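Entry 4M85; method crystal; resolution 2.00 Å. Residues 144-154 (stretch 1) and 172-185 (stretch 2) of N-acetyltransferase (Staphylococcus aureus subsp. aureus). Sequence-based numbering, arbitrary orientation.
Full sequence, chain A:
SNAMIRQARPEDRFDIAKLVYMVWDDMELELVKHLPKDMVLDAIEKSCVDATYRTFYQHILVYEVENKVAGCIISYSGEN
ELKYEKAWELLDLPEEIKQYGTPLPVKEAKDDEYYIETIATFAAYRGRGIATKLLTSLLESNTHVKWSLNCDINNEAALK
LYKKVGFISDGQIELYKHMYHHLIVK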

# COMPACT_ATOMS: atom_id res chain seq x y z
N HIS A 144 -15.47 -8.11 11.36
CA HIS A 144 -15.20 -8.23 12.79
C HIS A 144 -14.03 -7.38 13.21
O HIS A 144 -13.64 -7.46 14.36
N VAL A 145 -13.49 -6.57 12.31
CA VAL A 145 -12.32 -5.73 12.63
C VAL A 145 -12.57 -4.25 12.38
O VAL A 145 -13.51 -3.87 11.68
N LYS A 146 -11.72 -3.43 12.98
CA LYS A 146 -11.67 -2.01 12.69
C LYS A 146 -10.61 -1.76 11.64
O LYS A 146 -9.42 -1.99 11.88
N TRP A 147 -11.05 -1.30 10.46
CA TRP A 147 -10.14 -0.94 9.39
C TRP A 147 -9.75 0.51 9.52
O TRP A 147 -10.55 1.37 9.96
N SER A 148 -8.51 0.82 9.18
CA SER A 148 -8.06 2.20 9.15
C SER A 148 -7.28 2.54 7.87
O SER A 148 -6.78 1.66 7.18
N LEU A 149 -7.20 3.84 7.58
CA LEU A 149 -6.38 4.34 6.50
C LEU A 149 -6.02 5.79 6.73
O LEU A 149 -6.61 6.47 7.58
N ASN A 150 -5.04 6.24 5.96
CA ASN A 150 -4.54 7.61 6.03
C ASN A 150 -4.68 8.33 4.69
O ASN A 150 -4.07 7.96 3.71
N CYS A 151 -5.50 9.38 4.67
CA CYS A 151 -5.86 10.06 3.42
C CYS A 151 -5.19 11.43 3.37
O CYS A 151 -5.45 12.28 4.21
N ASP A 152 -4.37 11.64 2.36
CA ASP A 152 -3.80 12.97 2.09
C ASP A 152 -4.88 14.07 2.24
O ASP A 152 -5.90 14.04 1.57
N ILE A 153 -4.62 15.04 3.11
CA ILE A 153 -5.58 16.11 3.37
C ILE A 153 -5.88 16.96 2.13
O ILE A 153 -6.88 17.67 2.10
N ASN A 154 -5.02 16.88 1.11
CA ASN A 154 -5.25 17.67 -0.10
C ASN A 154 -6.06 16.92 -1.14
O ASN A 154 -6.40 17.48 -2.18
N GLN A 172 -5.67 13.65 12.72
CA GLN A 172 -4.73 13.87 11.65
C GLN A 172 -3.34 13.36 12.06
O GLN A 172 -3.00 13.31 13.25
N ILE A 173 -2.56 12.94 11.07
CA ILE A 173 -1.20 12.43 11.31
C ILE A 173 -0.25 12.99 10.27
O ILE A 173 -0.60 13.12 9.09
N GLU A 174 0.95 13.37 10.73
CA GLU A 174 1.99 13.83 9.83
C GLU A 174 2.91 12.68 9.53
O GLU A 174 3.37 12.00 10.45
N LEU A 175 3.21 12.49 8.26
CA LEU A 175 4.06 11.41 7.79
C LEU A 175 4.94 11.96 6.70
O LEU A 175 4.43 12.43 5.68
N TYR A 176 6.26 11.91 6.92
CA TYR A 176 7.25 12.40 5.97
C TYR A 176 6.89 13.78 5.41
O TYR A 176 6.84 13.97 4.21
N LYS A 177 6.62 14.72 6.30
CA LYS A 177 6.37 16.12 5.95
C LYS A 177 5.08 16.36 5.14
O LYS A 177 4.97 17.41 4.49
N HIS A 178 4.15 15.41 5.14
CA HIS A 178 2.82 15.66 4.59
C HIS A 178 1.78 15.25 5.61
O HIS A 178 1.99 14.31 6.40
N MET A 179 0.66 15.97 5.62
CA MET A 179 -0.42 15.73 6.57
C MET A 179 -1.50 14.80 5.98
O MET A 179 -1.87 14.90 4.79
N TYR A 180 -2.00 13.90 6.81
CA TYR A 180 -3.01 12.94 6.41
C TYR A 180 -4.18 12.89 7.40
O TYR A 180 -3.99 13.00 8.62
N HIS A 181 -5.37 12.65 6.89
CA HIS A 181 -6.53 12.35 7.73
C HIS A 181 -6.48 10.88 8.12
O HIS A 181 -6.52 10.01 7.25
N HIS A 182 -6.42 10.60 9.42
CA HIS A 182 -6.54 9.22 9.90
C HIS A 182 -8.02 8.90 9.97
O HIS A 182 -8.79 9.60 10.64
N LEU A 183 -8.43 7.86 9.26
CA LEU A 183 -9.83 7.46 9.12
C LEU A 183 -10.04 6.02 9.58
O LEU A 183 -9.18 5.17 9.37
N ILE A 184 -11.20 5.74 10.18
CA ILE A 184 -11.55 4.38 10.62
C ILE A 184 -12.97 3.98 10.25
O ILE A 184 -13.86 4.83 10.16
N VAL A 185 -13.18 2.67 10.10
CA VAL A 185 -14.52 2.12 9.92
C VAL A 185 -14.70 0.83 10.72
O VAL A 185 -13.74 0.08 10.89

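Which polar side chains bind the two strands most directly? N150 and H182 sit opposite each other as a non-hydrogen-bonded antiparallel pair, with both side chains on the same face of the sheet, where they can reach each other. With N150 in m and H182 in t, H182 ND1 donates to N150 OD1 at 2.7 Å, and the oxygen lies near the plane of the imidazole, at its edge, where the ring nitrogen can donate. N150 ND2 and H182 NE2 are satisfied elsewhere in the structure.

What holds H181 on the other face? Its chi1 is m, and H181 ND1 donates to Q172 OE1 at 2.7 Å, within its own stretch. H181 NE2 lies 2.8 Å from the oxygen of water 1, which in turn donates to I153 O at 2.7 Å, bridging the stretches. I153, chi1 p, sets CG2 over one face of the imidazole, 3.6 Å from H181 NE2, a CH-pi contact nearly along the ring normal. I153 CD1 reaches M179 CB at 3.9 Å.

How does the apolar packing continue on the H181 face? L149 (p, p) and L183 (m, t) come from a hydrogen-bonded pair, and their CD1 atoms meet at 3.7 Å. L183 CD1 also lies 4.1 Å from C151 CB, with C151 in t. Farther along, W147 CB packs against V185 CG1 at 3.8 Å, while the indole, chi1 m, leads away from the other stretch.

What fills the N150 face around the polar pair? Y180, chi1 m, lays its ring obliquely along the opposing backbone, its CD2 3.4 Å from D152 N. I173, chi1 t, points toward stretch 1 and brings CG2 within 3.5 Å of N150 OD1. Toward the other end, S148 CB, with chi1 p, sits 3.9 Å from I184 CG2, and I184 CD1 approaches K146 CD at 4.0 Å.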

# COMPACT_ATOMS: atom_id res chain seq x y z
CB HIS A 144 -14.87 -9.70 13.15
CG HIS A 144 -16.06 -10.59 13.10
ND1 HIS A 144 -16.68 -10.91 11.91
CD2 HIS A 144 -16.78 -11.18 14.08
CE1 HIS A 144 -17.73 -11.68 12.16
NE2 HIS A 144 -17.81 -11.86 13.47
CB VAL A 145 -11.02 -6.16 11.88
CG1 VAL A 145 -10.59 -7.57 12.29
CG2 VAL A 145 -11.19 -6.10 10.37
CB LYS A 146 -11.35 -1.21 13.96
CG LYS A 146 -11.15 0.28 13.70
CD LYS A 146 -11.65 1.16 14.85
CE LYS A 146 -10.78 1.10 16.09
NZ LYS A 146 -9.39 1.49 15.78
CB TRP A 147 -10.78 -1.22 8.04
CG TRP A 147 -11.19 -2.64 7.83
CD1 TRP A 147 -12.37 -3.19 8.19
CD2 TRP A 147 -10.45 -3.67 7.17
NE1 TRP A 147 -12.41 -4.50 7.83
CE2 TRP A 147 -11.25 -4.83 7.20
CE3 TRP A 147 -9.20 -3.73 6.57
CZ2 TRP A 147 -10.84 -6.03 6.65
CZ3 TRP A 147 -8.78 -4.93 6.03
CH2 TRP A 147 -9.60 -6.08 6.09
CB SER A 148 -7.21 2.52 10.38
OG SER A 148 -5.95 1.90 10.32
CB LEU A 149 -7.02 4.13 5.14
CG LEU A 149 -8.32 4.80 4.75
CD1 LEU A 149 -8.12 6.29 4.48
CD2 LEU A 149 -8.91 4.12 3.51
CB ASN A 150 -3.09 7.56 6.46
CG ASN A 150 -2.93 7.22 7.93
OD1 ASN A 150 -3.67 7.72 8.78
ND2 ASN A 150 -1.95 6.38 8.24
CB CYS A 151 -7.38 10.26 3.36
SG CYS A 151 -8.03 11.03 1.85
CB ASP A 152 -3.20 13.00 0.68
CG ASP A 152 -2.71 14.42 0.24
OD1 ASP A 152 -2.45 15.29 1.11
OD2 ASP A 152 -2.60 14.64 -0.98
CB ILE A 153 -5.15 17.02 4.56
CG1 ILE A 153 -3.92 17.86 4.21
CG2 ILE A 153 -4.91 16.20 5.82
CD1 ILE A 153 -3.82 19.08 5.10
CB ASN A 154 -3.92 18.10 -0.72
CG ASN A 154 -3.15 19.03 0.18
OD1 ASN A 154 -3.71 19.87 0.88
ND2 ASN A 154 -1.84 18.89 0.16
CB GLN A 172 -4.68 15.36 11.30
CG GLN A 172 -5.79 15.81 10.35
CD GLN A 172 -7.21 15.48 10.82
OE1 GLN A 172 -7.98 14.79 10.14
NE2 GLN A 172 -7.59 16.01 11.98
CB ILE A 173 -1.16 10.88 11.34
CG1 ILE A 173 0.25 10.39 11.70
CG2 ILE A 173 -1.61 10.29 10.01
CD1 ILE A 173 0.33 8.90 12.00
CB GLU A 174 2.82 14.98 10.43
CG GLU A 174 3.76 15.59 9.42
CD GLU A 174 4.65 16.70 9.97
OE1 GLU A 174 4.70 16.90 11.21
OE2 GLU A 174 5.32 17.33 9.13
CB LEU A 175 3.21 10.26 7.22
CG LEU A 175 2.33 9.51 8.21
CD1 LEU A 175 1.55 8.42 7.48
CD2 LEU A 175 3.16 8.89 9.30
CB TYR A 176 7.45 11.34 4.87
CG TYR A 176 7.61 9.96 5.48
CD1 TYR A 176 8.82 9.57 6.04
CD2 TYR A 176 6.55 9.08 5.55
CE1 TYR A 176 8.98 8.32 6.61
CE2 TYR A 176 6.69 7.83 6.14
CZ TYR A 176 7.91 7.46 6.66
OH TYR A 176 8.07 6.24 7.25
CB LYS A 177 7.56 16.75 5.18
CG LYS A 177 8.96 16.48 5.74
CD LYS A 177 9.16 17.03 7.15
CE LYS A 177 9.64 18.48 7.14
NZ LYS A 177 9.20 19.21 8.36
CB HIS A 178 2.59 14.94 3.25
CG HIS A 178 3.48 15.41 2.14
ND1 HIS A 178 4.15 14.55 1.30
CD2 HIS A 178 3.82 16.66 1.74
CE1 HIS A 178 4.87 15.24 0.44
NE2 HIS A 178 4.69 16.52 0.68
CB MET A 179 -1.04 17.07 6.98
CG MET A 179 -1.56 17.12 8.41
SD MET A 179 -0.34 16.79 9.72
CE MET A 179 1.00 17.80 9.15
CB TYR A 180 -2.39 11.54 6.35
CG TYR A 180 -1.29 11.39 5.33
CD1 TYR A 180 0.00 11.78 5.60
CD2 TYR A 180 -1.56 10.85 4.08
CE1 TYR A 180 1.00 11.62 4.66
CE2 TYR A 180 -0.58 10.70 3.14
CZ TYR A 180 0.70 11.09 3.43
OH TYR A 180 1.69 10.96 2.48
CB HIS A 181 -7.83 12.58 6.96
CG HIS A 181 -8.08 14.00 6.58
ND1 HIS A 181 -8.35 14.99 7.50
CD2 HIS A 181 -8.21 14.58 5.36
CE1 HIS A 181 -8.58 16.13 6.87
NE2 HIS A 181 -8.51 15.90 5.57
CB HIS A 182 -5.85 9.05 11.25
CG HIS A 182 -5.69 7.61 11.65
ND1 HIS A 182 -4.72 6.80 11.11
CD2 HIS A 182 -6.40 6.84 12.49
CE1 HIS A 182 -4.82 5.59 11.63
NE2 HIS A 182 -5.83 5.59 12.47
CB LEU A 183 -10.26 7.57 7.66
CG LEU A 183 -10.07 8.93 6.98
CD1 LEU A 183 -10.53 8.92 5.53
CD2 LEU A 183 -10.84 9.97 7.75
CB ILE A 184 -11.39 4.24 12.13
CG1 ILE A 184 -12.20 5.34 12.85
CG2 ILE A 184 -9.93 4.34 12.51
CD1 ILE A 184 -12.80 4.90 14.17
CB VAL A 185 -14.85 1.89 8.43
CG1 VAL A 185 -13.86 0.94 7.80
CG2 VAL A 185 -16.26 1.35 8.27
O HOH W 1 -8.80 18.19 3.99